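Local coordinates for protein oxalate biosynthetic component 1 (Burkholderia thailandensis, PDB 5IKY) that produces oxalate in quorum sensing-dependent oxalogenesis, acting as a bifunctional enzyme with serine hydrolase and additional lyase activity, at residues Gly372-Phe377 with Phe443-Ile448; Val380-Gln385 with Leu450-Pro455. All coordinates share one frame; numbering follows the deposited sequence.

Interactions 1 and 2 lie at the two ends of one pair of neighbouring parallel strands, 375-380 and 446-451, with centres about 21 Å apart. Along the chain the segments alternate (372-377, 380-385, 443-448, 450-455), so one crossover through helices 403-415 and 418-442 closes both. Interaction 1 starts the pairing just after both segments leave a helix; interaction 2 ends it where the strands turn into loops. The sheet is curled as in a TIM barrel. The magnesium ion is about 7 Å from the Leu451 side chain but about 14 Å from that of Leu376: interaction 2 lies toward the metal, probably the C-terminal, active-site end of the barrel, interaction 1 at the far end.

Interaction 1 of 2, residues Gly372-Phe377 with Phe443-Ile448; sequences GVPVLF and FPSCKI
Val375 pairs with Cys446 and Phe377 with Ile448 as parallel bridges, the bonds going to Ser445 and Lys447. Val375 N donates to Ser445 O at 3.0 Å. Lys447 N returns a bond to Val375 O at 2.8 Å. The third runs from Phe377 N to Lys447 O at 2.7 Å. Both strands are just beginning, and their axes diverge by only 13°. Before the first bond, a cis peptide leads into Pro374, whose CB sits 3.4 Å from Ser445 OG.

Apolar contacts divide between the sheet's two faces. On the face carrying Val375, Phe377, Cys446 and Ile448, two aromatic rings meet obliquely, with planes at 57°. The tip of Phe377 comes over the rim of one face of Phe443, its CZ 3.5 Å from Phe443 CE2, while Cys446 CB lies in the Phe377 ring plane at its edge. Phe377 has CG anti to its carbonyl carbon (chi1 -72°), which leans the ring back along its own strand toward Phe443. Val375 CG2 touches Phe443 CD1 at 3.9 Å, and Ile448 CG1 packs near Phe377 CB. Helix 418-442 covers Phe377 and Ile448, and helix 365-370 borders Phe443. On the other face, Leu376 CD2 lies 4.0 Å from Lys447 CB; beyond this contact the lysine chain bends away, and its NZ forms a long, weak ion pair with Glu524.

Parallel neighbours with helices packed on one face are characteristic of the beta-alpha-beta crossover, the unit repeated in a TIM barrel, consistent with the family of beta-keto acid cleavage enzymes.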
# COMPACT_ATOMS: atom_id res chain seq x y z
N GLY A 372 -23.71 4.52 16.74
CA GLY A 372 -23.09 5.18 15.60
C GLY A 372 -23.58 4.71 14.25
O GLY A 372 -23.75 3.51 14.01
N VAL A 373 -23.80 5.65 13.34
CA VAL A 373 -24.32 5.36 12.01
C VAL A 373 -23.28 5.70 10.94
O VAL A 373 -22.46 6.59 11.13
CB VAL A 373 -25.63 6.12 11.74
CG1 VAL A 373 -26.72 5.63 12.67
CG2 VAL A 373 -25.41 7.62 11.90
N PRO A 374 -23.30 4.97 9.81
CA PRO A 374 -24.19 3.85 9.48
C PRO A 374 -23.90 2.58 10.29
O PRO A 374 -22.76 2.31 10.66
CB PRO A 374 -23.92 3.61 7.99
CG PRO A 374 -22.56 4.14 7.77
CD PRO A 374 -22.43 5.33 8.67
N VAL A 375 -24.96 1.82 10.56
CA VAL A 375 -24.85 0.58 11.31
C VAL A 375 -24.30 -0.50 10.40
O VAL A 375 -24.74 -0.65 9.26
CB VAL A 375 -26.22 0.15 11.89
CG1 VAL A 375 -26.10 -1.12 12.71
CG2 VAL A 375 -26.79 1.27 12.73
N LEU A 376 -23.31 -1.25 10.89
CA LEU A 376 -22.62 -2.23 10.06
C LEU A 376 -23.12 -3.64 10.31
O LEU A 376 -23.20 -4.09 11.45
CB LEU A 376 -21.12 -2.16 10.32
CG LEU A 376 -20.51 -0.76 10.28
CD1 LEU A 376 -19.05 -0.81 10.67
CD2 LEU A 376 -20.68 -0.15 8.90
N PHE A 377 -23.45 -4.36 9.24
CA PHE A 377 -23.96 -5.72 9.37
C PHE A 377 -23.13 -6.73 8.60
O PHE A 377 -22.67 -6.47 7.48
CB PHE A 377 -25.42 -5.79 8.90
CG PHE A 377 -26.39 -5.13 9.83
CD1 PHE A 377 -26.85 -5.80 10.95
CD2 PHE A 377 -26.83 -3.84 9.60
CE1 PHE A 377 -27.74 -5.20 11.82
CE2 PHE A 377 -27.72 -3.24 10.46
CZ PHE A 377 -28.18 -3.91 11.57
N PHE A 443 -33.27 0.00 9.71
CA PHE A 443 -32.07 0.81 9.84
C PHE A 443 -31.87 1.66 8.59
O PHE A 443 -31.28 1.21 7.60
CB PHE A 443 -30.84 -0.06 10.08
CG PHE A 443 -30.84 -0.75 11.42
CD1 PHE A 443 -30.47 -0.07 12.56
CD2 PHE A 443 -31.22 -2.09 11.53
CE1 PHE A 443 -30.47 -0.70 13.80
CE2 PHE A 443 -31.22 -2.72 12.76
CZ PHE A 443 -30.85 -2.03 13.89
N PRO A 444 -32.39 2.91 8.62
CA PRO A 444 -32.33 3.84 7.49
C PRO A 444 -30.91 4.09 7.00
O PRO A 444 -30.70 4.31 5.81
CB PRO A 444 -32.95 5.13 8.06
CG PRO A 444 -32.93 4.96 9.55
CD PRO A 444 -33.07 3.49 9.78
N SER A 445 -29.94 4.03 7.91
CA SER A 445 -28.53 4.15 7.53
C SER A 445 -27.75 2.92 7.97
O SER A 445 -27.40 2.80 9.15
CB SER A 445 -27.92 5.42 8.12
OG SER A 445 -26.59 5.61 7.68
N CYS A 446 -27.48 2.02 7.04
CA CYS A 446 -26.74 0.80 7.38
C CYS A 446 -25.99 0.21 6.19
O CYS A 446 -26.38 0.39 5.04
CB CYS A 446 -27.69 -0.25 7.95
SG CYS A 446 -28.73 -1.06 6.72
N LYS A 447 -24.90 -0.49 6.49
CA LYS A 447 -24.14 -1.23 5.49
C LYS A 447 -24.25 -2.72 5.75
O LYS A 447 -24.17 -3.16 6.90
CB LYS A 447 -22.67 -0.81 5.50
CG LYS A 447 -22.43 0.66 5.21
CD LYS A 447 -22.76 0.99 3.77
CE LYS A 447 -22.51 2.46 3.47
NZ LYS A 447 -22.75 2.77 2.04
N ILE A 448 -24.45 -3.50 4.70
CA ILE A 448 -24.57 -4.95 4.83
C ILE A 448 -23.56 -5.68 3.97
O ILE A 448 -23.48 -5.46 2.76
CB ILE A 448 -25.98 -5.43 4.46
CG1 ILE A 448 -27.04 -4.74 5.33
CG2 ILE A 448 -26.09 -6.94 4.58
CD1 ILE A 448 -28.46 -5.04 4.91

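Interaction 2 of 2, residues Val380-Gln385 with Leu450-Pro455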
# COMPACT_ATOMS: atom_id res chain seq x y z
N VAL A 380 -23.55 -13.87 8.13
CA VAL A 380 -22.88 -15.16 8.18
C VAL A 380 -23.77 -16.22 7.54
O VAL A 380 -24.47 -16.96 8.22
CB VAL A 380 -22.55 -15.57 9.62
CG1 VAL A 380 -21.57 -16.73 9.64
CG2 VAL A 380 -21.97 -14.38 10.38
N ALA A 381 -23.74 -16.28 6.21
CA ALA A 381 -24.65 -17.14 5.46
C ALA A 381 -24.07 -18.53 5.23
O ALA A 381 -22.86 -18.72 5.23
CB ALA A 381 -25.00 -16.49 4.13
N ALA A 382 -24.97 -19.50 5.05
CA ALA A 382 -24.62 -20.89 4.75
C ALA A 382 -23.85 -21.57 5.89
O ALA A 382 -23.18 -22.57 5.67
CB ALA A 382 -23.82 -20.97 3.45
N VAL A 383 -23.97 -21.02 7.09
CA VAL A 383 -23.40 -21.65 8.28
C VAL A 383 -24.52 -22.13 9.20
O VAL A 383 -25.26 -21.33 9.76
CB VAL A 383 -22.48 -20.68 9.05
CG1 VAL A 383 -22.06 -21.28 10.39
CG2 VAL A 383 -21.27 -20.32 8.21
N ASP A 384 -24.64 -23.45 9.34
CA ASP A 384 -25.76 -24.04 10.08
C ASP A 384 -25.80 -23.63 11.54
O ASP A 384 -24.83 -23.80 12.28
CB ASP A 384 -25.71 -25.57 9.97
CG ASP A 384 -25.96 -26.06 8.56
OD1 ASP A 384 -26.38 -25.24 7.71
OD2 ASP A 384 -25.75 -27.26 8.29
N GLN A 385 -26.94 -23.08 11.96
CA GLN A 385 -27.13 -22.57 13.31
C GLN A 385 -28.28 -23.25 14.03
O GLN A 385 -29.25 -23.69 13.41
CB GLN A 385 -27.36 -21.06 13.27
CG GLN A 385 -26.11 -20.24 13.02
CD GLN A 385 -25.26 -20.08 14.27
OE1 GLN A 385 -25.77 -19.83 15.36
NE2 GLN A 385 -23.95 -20.24 14.11
N LEU A 450 -21.51 -9.62 3.05
CA LEU A 450 -21.78 -11.05 2.96
C LEU A 450 -20.51 -11.88 3.07
O LEU A 450 -19.47 -11.53 2.50
CB LEU A 450 -22.48 -11.36 1.64
CG LEU A 450 -22.71 -12.83 1.29
CD1 LEU A 450 -23.73 -13.45 2.22
CD2 LEU A 450 -23.14 -12.99 -0.16
N LEU A 451 -20.59 -12.99 3.80
CA LEU A 451 -19.53 -13.98 3.79
C LEU A 451 -20.14 -15.35 3.48
O LEU A 451 -21.30 -15.61 3.80
CB LEU A 451 -18.77 -14.01 5.12
CG LEU A 451 -19.37 -14.66 6.36
CD1 LEU A 451 -19.04 -16.15 6.43
CD2 LEU A 451 -18.86 -13.96 7.61
N LEU A 452 -19.35 -16.21 2.85
CA LEU A 452 -19.77 -17.58 2.57
C LEU A 452 -18.61 -18.53 2.81
O LEU A 452 -17.49 -18.25 2.39
CB LEU A 452 -20.29 -17.71 1.14
CG LEU A 452 -21.64 -17.05 0.82
CD1 LEU A 452 -21.94 -17.15 -0.67
CD2 LEU A 452 -22.75 -17.69 1.62
N PRO A 453 -18.87 -19.64 3.51
CA PRO A 453 -17.84 -20.63 3.88
C PRO A 453 -17.52 -21.63 2.77
O PRO A 453 -18.43 -22.15 2.12
CB PRO A 453 -18.48 -21.35 5.07
CG PRO A 453 -19.94 -21.30 4.77
CD PRO A 453 -20.19 -19.99 4.07
N GLY A 454 -16.23 -21.86 2.54
CA GLY A 454 -15.77 -22.91 1.64
C GLY A 454 -16.27 -22.87 0.21
O GLY A 454 -16.01 -21.92 -0.52
N PRO A 455 -17.00 -23.93 -0.20
CA PRO A 455 -17.47 -24.15 -1.57
C PRO A 455 -18.45 -23.09 -2.08
O PRO A 455 -18.47 -22.81 -3.28
CB PRO A 455 -18.17 -25.52 -1.48
CG PRO A 455 -17.62 -26.16 -0.25
CD PRO A 455 -17.38 -25.03 0.70
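Val380 and Leu451 form a parallel bridge as their two strands run out, and one residue on, Ala381 CA still lies 5.7 Å from Leu452 CA. The link between the backbones is already thin: Ala381 N donates to Leu451 O in a weak hydrogen bond of 3.5 Å. Past it segment 380-385 turns off at Ala382, whose backbone is in the left-handed region (phi 64°). This is the C-terminal rim of two neighbouring strands in a barrel of the TIM type, the end at which such folds place their active sites. The bound magnesium ion is nearby, with His227 and Glu477 among its ligands.

Val380 and Leu451 lie side by side and point the same way. Leu451 CG sits between its own backbone N and carbonyl carbon (chi1 76°), which lays this branch point against Val380 CA at 4.0 Å. From there CD1 and CD2 of Leu451 run alongside CG1 and CG2 of Val380, the first pair 4.1 Å apart. Ala381 instead rests its methyl against the ends of two leucines, CB touching Leu452 CD2 at 3.6 Å and Leu450 CD1 at 3.8 Å. Leu450 and Leu452 also pack on helix 460-466, joining this buried patch to the next helix along the chain.

The ring of Pro453 takes up the last of the contact. Its CD meets Ala382 CB, and its CG meets Val383 CG2 at 3.8 Å. In the parallel pattern the next donor to Ala381 O would be the nitrogen of Pro453, which carries no hydrogen, and that oxygen instead faces Pro453 CD at 3.2 Å.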